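Local coordinates for protein beta-N-acetylhexosaminidase (Mycobacterium smegmatis, PDB 4YYF) that probably catalyses the hydrolysis of terminal non-reducing N-acetyl-D-hexosamine residues in N-acetyl-beta-D-hexosaminides, at residues A[306-311]-A[319-324]; A[332-337]-A[341-346]. The protein carries 1 engineered substitution. All coordinates share one frame; numbering follows the deposited sequence.

Contact 1: residues A[306-311]-A[319-324]; sequences DAVLRA and ALWITT
V308, in segment 306-311 of helix 304-314, meets A319 and W321 on strand 319-321. All three residues are buried, and the contact across the two segments is apolar. The backbones come nearest at V308 and A319, with 5.8 Å between V308 CA and A319 CA. V308 CB points at the strand and divides into two methyls with different targets. CG1 lies anti to the backbone N (chi1 168°) and reaches the methyl of A319, with V308 CG1 at 3.7 Å from A319 CB. The other methyl, CG2, lies anti to the carbonyl carbon. V308 CG2 sits 4.1 Å from A319 CB, so the alanine methyl touches both branches of the valine. V308 CG2 then reaches the six-membered ring of W321, at 3.9 Å from W321 CZ3 and equally close to its neighbour CE3. The approach to the ring is oblique. The two side chains cross at about a right angle.

The other end of the indole is held by a hydrogen bond from W321 NE1 to E326 OE1, an oxygen that also bonds T323 OG1. This bond should limit rotation of the ring beside the valine. L49, V51 and V327 also touch W321, and L49 and V330 touch V308. On the helix, R310 NE bonds D306 OD1 at 3.0 Å as part of an i to i+4 salt bridge. L320 turns away from the helix, and its backbone N bonds T289 OG1.

The contact joins a helix to the strand that follows it. In the chain, helix 304-314 comes between strands 287-289 and 319-321, and strand 319-321 pairs in parallel with strand 49-52. This is the last beta-alpha-beta unit closing the TIM barrel of the family 3 N-terminal domain.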
ATOM      1  N   ASP A 306       5.530  -1.646  17.780  1.00 22.92           N
ATOM      2  CA  ASP A 306       5.739  -0.217  17.975  1.00 27.05           C
ATOM      3  C   ASP A 306       5.565   0.554  16.662  1.00 24.55           C
ATOM      4  O   ASP A 306       4.972   1.630  16.646  1.00 22.59           O
ATOM      5  CB  ASP A 306       7.126   0.030  18.594  1.00 32.94           C
ATOM      6  CG  ASP A 306       7.406   1.510  18.861  1.00 47.38           C
ATOM      7  OD1 ASP A 306       6.452   2.319  18.978  1.00 51.22           O
ATOM      8  OD2 ASP A 306       8.600   1.861  18.965  1.00 54.97           O
ATOM      9  N   ALA A 307       6.060  -0.011  15.559  1.00 18.95           N
ATOM     10  CA  ALA A 307       5.968   0.632  14.246  1.00 19.37           C
ATOM     11  C   ALA A 307       4.525   0.731  13.776  1.00 21.89           C
ATOM     12  O   ALA A 307       4.105   1.756  13.215  1.00 18.54           O
ATOM     13  CB  ALA A 307       6.793  -0.132  13.220  1.00 20.36           C
ATOM     14  N   VAL A 308       3.769  -0.341  13.987  1.00 14.90           N
ATOM     15  CA  VAL A 308       2.348  -0.346  13.621  1.00 17.44           C
ATOM     16  C   VAL A 308       1.586   0.688  14.436  1.00 20.57           C
ATOM     17  O   VAL A 308       0.802   1.475  13.893  1.00 19.02           O
ATOM     18  CB  VAL A 308       1.737  -1.743  13.805  1.00 17.28           C
ATOM     19  CG1 VAL A 308       0.207  -1.688  13.708  1.00 15.38           C
ATOM     20  CG2 VAL A 308       2.319  -2.692  12.763  1.00 16.93           C
ATOM     21  N   LEU A 309       1.835   0.707  15.740  1.00 18.49           N
ATOM     22  CA  LEU A 309       1.232   1.716  16.608  1.00 20.40           C
ATOM     23  C   LEU A 309       1.543   3.143  16.134  1.00 22.21           C
ATOM     24  O   LEU A 309       0.641   3.978  16.009  1.00 22.13           O
ATOM     25  CB  LEU A 309       1.711   1.530  18.052  1.00 21.15           C
ATOM     26  CG  LEU A 309       1.217   2.597  19.035  1.00 24.89           C
ATOM     27  CD1 LEU A 309      -0.290   2.775  18.909  1.00 22.03           C
ATOM     28  CD2 LEU A 309       1.595   2.275  20.488  1.00 25.34           C
ATOM     29  N   ARG A 310       2.816   3.426  15.884  1.00 23.09           N
ATOM     30  CA  ARG A 310       3.213   4.750  15.419  1.00 24.84           C
ATOM     31  C   ARG A 310       2.549   5.126  14.092  1.00 22.89           C
ATOM     32  O   ARG A 310       2.143   6.273  13.899  1.00 21.70           O
ATOM     33  CB  ARG A 310       4.738   4.846  15.310  1.00 23.93           C
ATOM     34  CG  ARG A 310       5.432   5.000  16.662  1.00 24.73           C
ATOM     35  CD  ARG A 310       6.908   4.676  16.577  1.00 26.97           C
ATOM     36  NE  ARG A 310       7.562   4.876  17.873  1.00 35.84           N
ATOM     37  CZ  ARG A 310       7.986   6.056  18.319  1.00 38.50           C
ATOM     38  NH1 ARG A 310       7.839   7.138  17.564  1.00 39.73           N
ATOM     39  NH2 ARG A 310       8.559   6.158  19.514  1.00 32.95           N
ATOM     40  N   ALA A 311       2.431   4.161  13.183  1.00 21.60           N
ATOM     41  CA  ALA A 311       1.791   4.427  11.899  1.00 22.88           C
ATOM     42  C   ALA A 311       0.323   4.804  12.077  1.00 19.06           C
ATOM     43  O   ALA A 311      -0.132   5.796  11.520  1.00 18.13           O
ATOM     44  CB  ALA A 311       1.932   3.234  10.951  1.00 21.82           C
ATOM     45  N   ALA A 319      -1.790  -0.699   8.204  1.00 11.69           N
ATOM     46  CA  ALA A 319      -0.396  -0.994   8.528  1.00 12.98           C
ATOM     47  C   ALA A 319      -0.021  -2.318   7.904  1.00 18.89           C
ATOM     48  O   ALA A 319      -0.642  -3.353   8.192  1.00 18.21           O
ATOM     49  CB  ALA A 319      -0.205  -1.050  10.038  1.00 16.97           C
ATOM     50  N   LEU A 320       1.010  -2.283   7.061  1.00 14.94           N
ATOM     51  CA  LEU A 320       1.408  -3.432   6.262  1.00 12.71           C
ATOM     52  C   LEU A 320       2.781  -3.930   6.706  1.00 14.83           C
ATOM     53  O   LEU A 320       3.697  -3.132   6.898  1.00 15.07           O
ATOM     54  CB  LEU A 320       1.461  -2.996   4.787  1.00 13.75           C
ATOM     55  CG  LEU A 320       1.898  -3.889   3.607  1.00 25.89           C
ATOM     56  CD1 LEU A 320       3.385  -3.910   3.403  1.00 30.28           C
ATOM     57  CD2 LEU A 320       1.396  -5.302   3.732  1.00 26.23           C
ATOM     58  N   TRP A 321       2.918  -5.242   6.879  1.00 16.79           N
ATOM     59  CA  TRP A 321       4.238  -5.868   7.034  1.00 15.52           C
ATOM     60  C   TRP A 321       4.181  -7.293   6.493  1.00 18.08           C
ATOM     61  O   TRP A 321       3.112  -7.758   6.105  1.00 15.43           O
ATOM     62  CB  TRP A 321       4.774  -5.767   8.473  1.00 14.41           C
ATOM     63  CG  TRP A 321       4.208  -6.740   9.490  1.00 15.47           C
ATOM     64  CD1 TRP A 321       4.803  -7.893   9.946  1.00 17.35           C
ATOM     65  CD2 TRP A 321       2.972  -6.612  10.218  1.00 17.48           C
ATOM     66  NE1 TRP A 321       4.001  -8.491  10.898  1.00 19.60           N
ATOM     67  CE2 TRP A 321       2.878  -7.726  11.082  1.00 17.89           C
ATOM     68  CE3 TRP A 321       1.937  -5.668  10.212  1.00 18.89           C
ATOM     69  CZ2 TRP A 321       1.776  -7.925  11.927  1.00 14.73           C
ATOM     70  CZ3 TRP A 321       0.847  -5.863  11.055  1.00 17.28           C
ATOM     71  CH2 TRP A 321       0.776  -6.984  11.899  1.00 14.35           C
ATOM     72  N   ILE A 322       5.316  -7.980   6.409  1.00 16.32           N
ATOM     73  CA  ILE A 322       5.357  -9.123   5.498  1.00 18.95           C
ATOM     74  C   ILE A 322       5.325 -10.515   6.122  1.00 15.66           C
ATOM     75  O   ILE A 322       5.559 -11.504   5.434  1.00 16.34           O
ATOM     76  CB  ILE A 322       6.480  -8.990   4.429  1.00 20.78           C
ATOM     77  CG1 ILE A 322       7.871  -9.055   5.063  1.00 18.52           C
ATOM     78  CG2 ILE A 322       6.299  -7.688   3.632  1.00 21.42           C
ATOM     79  CD1 ILE A 322       8.998  -9.088   4.037  1.00 19.50           C
ATOM     80  N   THR A 323       4.998 -10.593   7.409  1.00 17.02           N
ATOM     81  CA  THR A 323       4.877 -11.878   8.098  1.00 19.72           C
ATOM     82  C   THR A 323       3.648 -11.895   9.010  1.00 21.52           C
ATOM     83  O   THR A 323       3.169 -10.842   9.430  1.00 19.98           O
ATOM     84  CB  THR A 323       6.128 -12.169   8.942  1.00 18.68           C
ATOM     85  OG1 THR A 323       6.432 -11.001   9.713  1.00 17.53           O
ATOM     86  CG2 THR A 323       7.330 -12.507   8.055  1.00 17.30           C
ATOM     87  N   THR A 324       3.160 -13.092   9.337  1.00 19.30           N
ATOM     88  CA  THR A 324       1.980 -13.248  10.188  1.00 16.84           C
ATOM     89  C   THR A 324       2.311 -13.489  11.659  1.00 18.64           C
ATOM     90  O   THR A 324       1.425 -13.375  12.514  1.00 17.32           O
ATOM     91  CB  THR A 324       1.144 -14.453   9.751  1.00 14.89           C
ATOM     92  OG1 THR A 324       1.962 -15.626   9.841  1.00 18.02           O
ATOM     93  CG2 THR A 324       0.638 -14.279   8.305  1.00 14.90           C
TER

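Contact 2: residues A[332-337]-A[341-346]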
ATOM      1  N   ASP A 332      -2.269  -7.125  20.634  1.00 24.95           N
ATOM      2  CA  ASP A 332      -2.113  -6.866  22.066  1.00 25.10           C
ATOM      3  C   ASP A 332      -1.653  -5.439  22.334  1.00 26.30           C
ATOM      4  O   ASP A 332      -2.167  -4.762  23.224  1.00 30.92           O
ATOM      5  CB  ASP A 332      -1.097  -7.835  22.688  1.00 25.80           C
ATOM      6  CG  ASP A 332      -1.665  -9.215  22.902  1.00 27.13           C
ATOM      7  OD1 ASP A 332      -2.870  -9.412  22.647  1.00 28.84           O
ATOM      8  OD2 ASP A 332      -0.906 -10.106  23.334  1.00 28.47           O
ATOM      9  N   ARG A 333      -0.673  -4.985  21.568  1.00 21.69           N
ATOM     10  CA  ARG A 333      -0.112  -3.657  21.796  1.00 22.14           C
ATOM     11  C   ARG A 333      -1.126  -2.577  21.404  1.00 25.51           C
ATOM     12  O   ARG A 333      -1.205  -1.519  22.029  1.00 27.03           O
ATOM     13  CB  ARG A 333       1.193  -3.492  20.999  1.00 25.05           C
ATOM     14  CG  ARG A 333       1.888  -2.131  21.160  1.00 24.90           C
ATOM     15  CD  ARG A 333       2.413  -1.927  22.583  1.00 26.02           C
ATOM     16  NE  ARG A 333       3.080  -0.630  22.777  1.00 29.34           N
ATOM     17  CZ  ARG A 333       2.491   0.456  23.275  1.00 30.69           C
ATOM     18  NH1 ARG A 333       1.215   0.415  23.632  1.00 28.22           N
ATOM     19  NH2 ARG A 333       3.176   1.588  23.420  1.00 29.87           N
ATOM     20  N   LEU A 334      -1.913  -2.848  20.366  1.00 21.61           N
ATOM     21  CA  LEU A 334      -2.884  -1.865  19.908  1.00 21.29           C
ATOM     22  C   LEU A 334      -4.018  -1.682  20.915  1.00 26.48           C
ATOM     23  O   LEU A 334      -4.464  -0.561  21.150  1.00 27.78           O
ATOM     24  CB  LEU A 334      -3.423  -2.230  18.526  1.00 17.72           C
ATOM     25  CG  LEU A 334      -2.383  -2.101  17.410  1.00 16.04           C
ATOM     26  CD1 LEU A 334      -2.988  -2.474  16.056  1.00 16.78           C
ATOM     27  CD2 LEU A 334      -1.840  -0.677  17.378  1.00 17.51           C
ATOM     28  N   GLU A 335      -4.472  -2.779  21.512  1.00 28.71           N
ATOM     29  CA  GLU A 335      -5.456  -2.703  22.585  1.00 33.54           C
ATOM     30  C   GLU A 335      -4.938  -1.910  23.791  1.00 32.75           C
ATOM     31  O   GLU A 335      -5.670  -1.117  24.385  1.00 32.10           O
ATOM     32  CB  GLU A 335      -5.898  -4.107  23.009  1.00 31.44           C
ATOM     33  CG  GLU A 335      -6.652  -4.867  21.938  1.00 29.27           C
ATOM     34  CD  GLU A 335      -7.485  -6.014  22.507  1.00 37.72           C
ATOM     35  OE1 GLU A 335      -7.135  -7.193  22.263  1.00 37.10           O
ATOM     36  OE2 GLU A 335      -8.497  -5.736  23.194  1.00 41.17           O
ATOM     37  N   GLN A 336      -3.674  -2.110  24.141  1.00 29.76           N
ATOM     38  CA  GLN A 336      -3.073  -1.352  25.237  1.00 32.84           C
ATOM     39  C   GLN A 336      -3.000   0.142  24.912  1.00 33.06           C
ATOM     40  O   GLN A 336      -3.212   0.989  25.784  1.00 34.61           O
ATOM     41  CB  GLN A 336      -1.680  -1.894  25.567  1.00 34.89           C
ATOM     42  CG  GLN A 336      -1.671  -3.320  26.095  1.00 44.59           C
ATOM     43  CD  GLN A 336      -0.286  -3.946  26.041  1.00 50.66           C
ATOM     44  OE1 GLN A 336       0.717  -3.244  25.881  1.00 49.52           O
ATOM     45  NE2 GLN A 336      -0.225  -5.273  26.162  1.00 52.77           N
ATOM     46  N   ALA A 337      -2.704   0.463  23.656  1.00 25.61           N
ATOM     47  CA  ALA A 337      -2.620   1.859  23.242  1.00 25.38           C
ATOM     48  C   ALA A 337      -3.985   2.540  23.335  1.00 27.38           C
ATOM     49  O   ALA A 337      -4.075   3.722  23.682  1.00 27.63           O
ATOM     50  CB  ALA A 337      -2.075   1.968  21.849  1.00 20.97           C
ATOM     51  N   GLY A 341      -4.612   5.606  25.691  1.00 36.32           N
ATOM     52  CA  GLY A 341      -4.887   6.813  24.930  1.00 40.36           C
ATOM     53  C   GLY A 341      -3.759   7.197  23.999  1.00 39.05           C
ATOM     54  O   GLY A 341      -3.719   8.318  23.475  1.00 35.55           O
ATOM     55  N   GLU A 342      -2.833   6.266  23.793  1.00 34.81           N
ATOM     56  CA  GLU A 342      -1.784   6.463  22.810  1.00 33.77           C
ATOM     57  C   GLU A 342      -2.418   6.429  21.440  1.00 29.93           C
ATOM     58  O   GLU A 342      -1.903   7.015  20.485  1.00 32.65           O
ATOM     59  CB  GLU A 342      -0.758   5.341  22.901  1.00 33.80           C
ATOM     60  CG  GLU A 342       0.170   5.431  24.081  1.00 39.60           C
ATOM     61  CD  GLU A 342       0.995   4.173  24.204  1.00 41.28           C
ATOM     62  OE1 GLU A 342       0.462   3.161  24.709  1.00 37.40           O
ATOM     63  OE2 GLU A 342       2.161   4.194  23.757  1.00 41.33           O
ATOM     64  N   LEU A 343      -3.522   5.696  21.346  1.00 26.55           N
ATOM     65  CA  LEU A 343      -4.240   5.541  20.086  1.00 26.82           C
ATOM     66  C   LEU A 343      -5.689   5.925  20.331  1.00 26.70           C
ATOM     67  O   LEU A 343      -6.345   5.343  21.186  1.00 26.59           O
ATOM     68  CB  LEU A 343      -4.158   4.092  19.597  1.00 26.11           C
ATOM     69  CG  LEU A 343      -4.881   3.784  18.279  1.00 24.31           C
ATOM     70  CD1 LEU A 343      -4.326   4.664  17.180  1.00 23.22           C
ATOM     71  CD2 LEU A 343      -4.745   2.315  17.901  1.00 23.35           C
ATOM     72  N   ASN A 344      -6.187   6.916  19.603  1.00 27.73           N
ATOM     73  CA  ASN A 344      -7.540   7.392  19.837  1.00 28.11           C
ATOM     74  C   ASN A 344      -8.571   6.479  19.181  1.00 23.01           C
ATOM     75  O   ASN A 344      -8.352   5.998  18.071  1.00 17.35           O
ATOM     76  CB  ASN A 344      -7.695   8.810  19.293  1.00 35.23           C
ATOM     77  CG  ASN A 344      -8.996   9.456  19.718  1.00 41.58           C
ATOM     78  OD1 ASN A 344     -10.019   9.330  19.037  1.00 39.84           O
ATOM     79  ND2 ASN A 344      -8.968  10.156  20.853  1.00 47.08           N
ATOM     80  N   GLN A 345      -9.705   6.266  19.846  1.00 21.04           N
ATOM     81  CA  GLN A 345     -10.783   5.457  19.266  1.00 26.21           C
ATOM     82  C   GLN A 345     -11.226   5.988  17.894  1.00 21.18           C
ATOM     83  O   GLN A 345     -11.573   5.218  16.997  1.00 18.40           O
ATOM     84  CB  GLN A 345     -11.976   5.393  20.228  1.00 27.92           C
ATOM     85  CG  GLN A 345     -13.072   4.418  19.791  1.00 39.98           C
ATOM     86  CD  GLN A 345     -12.557   2.999  19.575  1.00 51.64           C
ATOM     87  OE1 GLN A 345     -11.849   2.444  20.420  1.00 51.81           O
ATOM     88  NE2 GLN A 345     -12.903   2.407  18.429  1.00 52.79           N
ATOM     89  N   GLY A 346     -11.198   7.309  17.731  1.00 21.18           N
ATOM     90  CA  GLY A 346     -11.612   7.934  16.488  1.00 20.07           C
ATOM     91  C   GLY A 346     -10.696   7.576  15.338  1.00 17.96           C
ATOM     92  O   GLY A 346     -11.128   7.463  14.185  1.00 18.07           O
TER
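R333 and E342 meet through a bend in one side chain and an extended run in the other. R333 CG is anti to the backbone N, and its chain bends at chi2 (67°) to bring the guanidinium toward E342. E342 CG lies beside its own backbone N, and the chain beyond it is extended. The two side chains cross at about a right angle. The guanidinium presents its edge end-on, with one nitrogen for each carboxylate oxygen. R333 NH1 bonds E342 OE1 at 3.0 Å. R333 NH2 bonds E342 OE2 at 2.8 Å, on the syn lone pair of that oxygen. The two flat groups are 33° apart, so the paired salt bridge is twisted.

The backbone turn gathers on A337 O. L343 N bonds A337 O at 3.1 Å, with an N-H...O angle of 159°, from well above the carbonyl plane. G341 N and E342 N make weak bonds to the same oxygen. S340 OG lies within hydrogen-bonding distance of both E342 OE1 and A337 O, so its single proton is shared or alternates between them. The link from E342 N, together with the positive phi of G341, recalls a Schellman ending. The apolar side of the turn is close-set: A337 CB lies 3.7 Å from L343 CB and 3.8 Å from E342 CB. L334 CD2 meets L343 CD2 at 4.2 Å.

N344 then N-caps the next helix, its OD1 accepting from G346 N at 2.7 Å. The turn thus joins helix 327-340 to helix 345-357, which carries the sodium-site residues A347 and S351. L45 of helix 41-46 touches L334 and E335. On helix 304-314, L312 touches L334 and Q313 NE2 bonds E342 O.

Followed from the N terminus, the chain reaches helix 304-314 late in the barrel, then turns into strand 319-321. Contact 1 closes this loop at the barrel wall, between helix and strand. The chain then enters helix 327-340, turns at residues 341-344 and starts helix 345-357. Contact 2 closes this shorter loop farther from the chain centre. The two contacts are in series: neither nests in the other, and they do not cross. The centres of contact 1 and contact 2 are about 14 Å apart. L309 joins them from the helix of contact 1, with CD1 3.5 Å from A337 CB and CD2 3.4 Å from R333 NH2. Together they tie the last barrel strand to three successive helices.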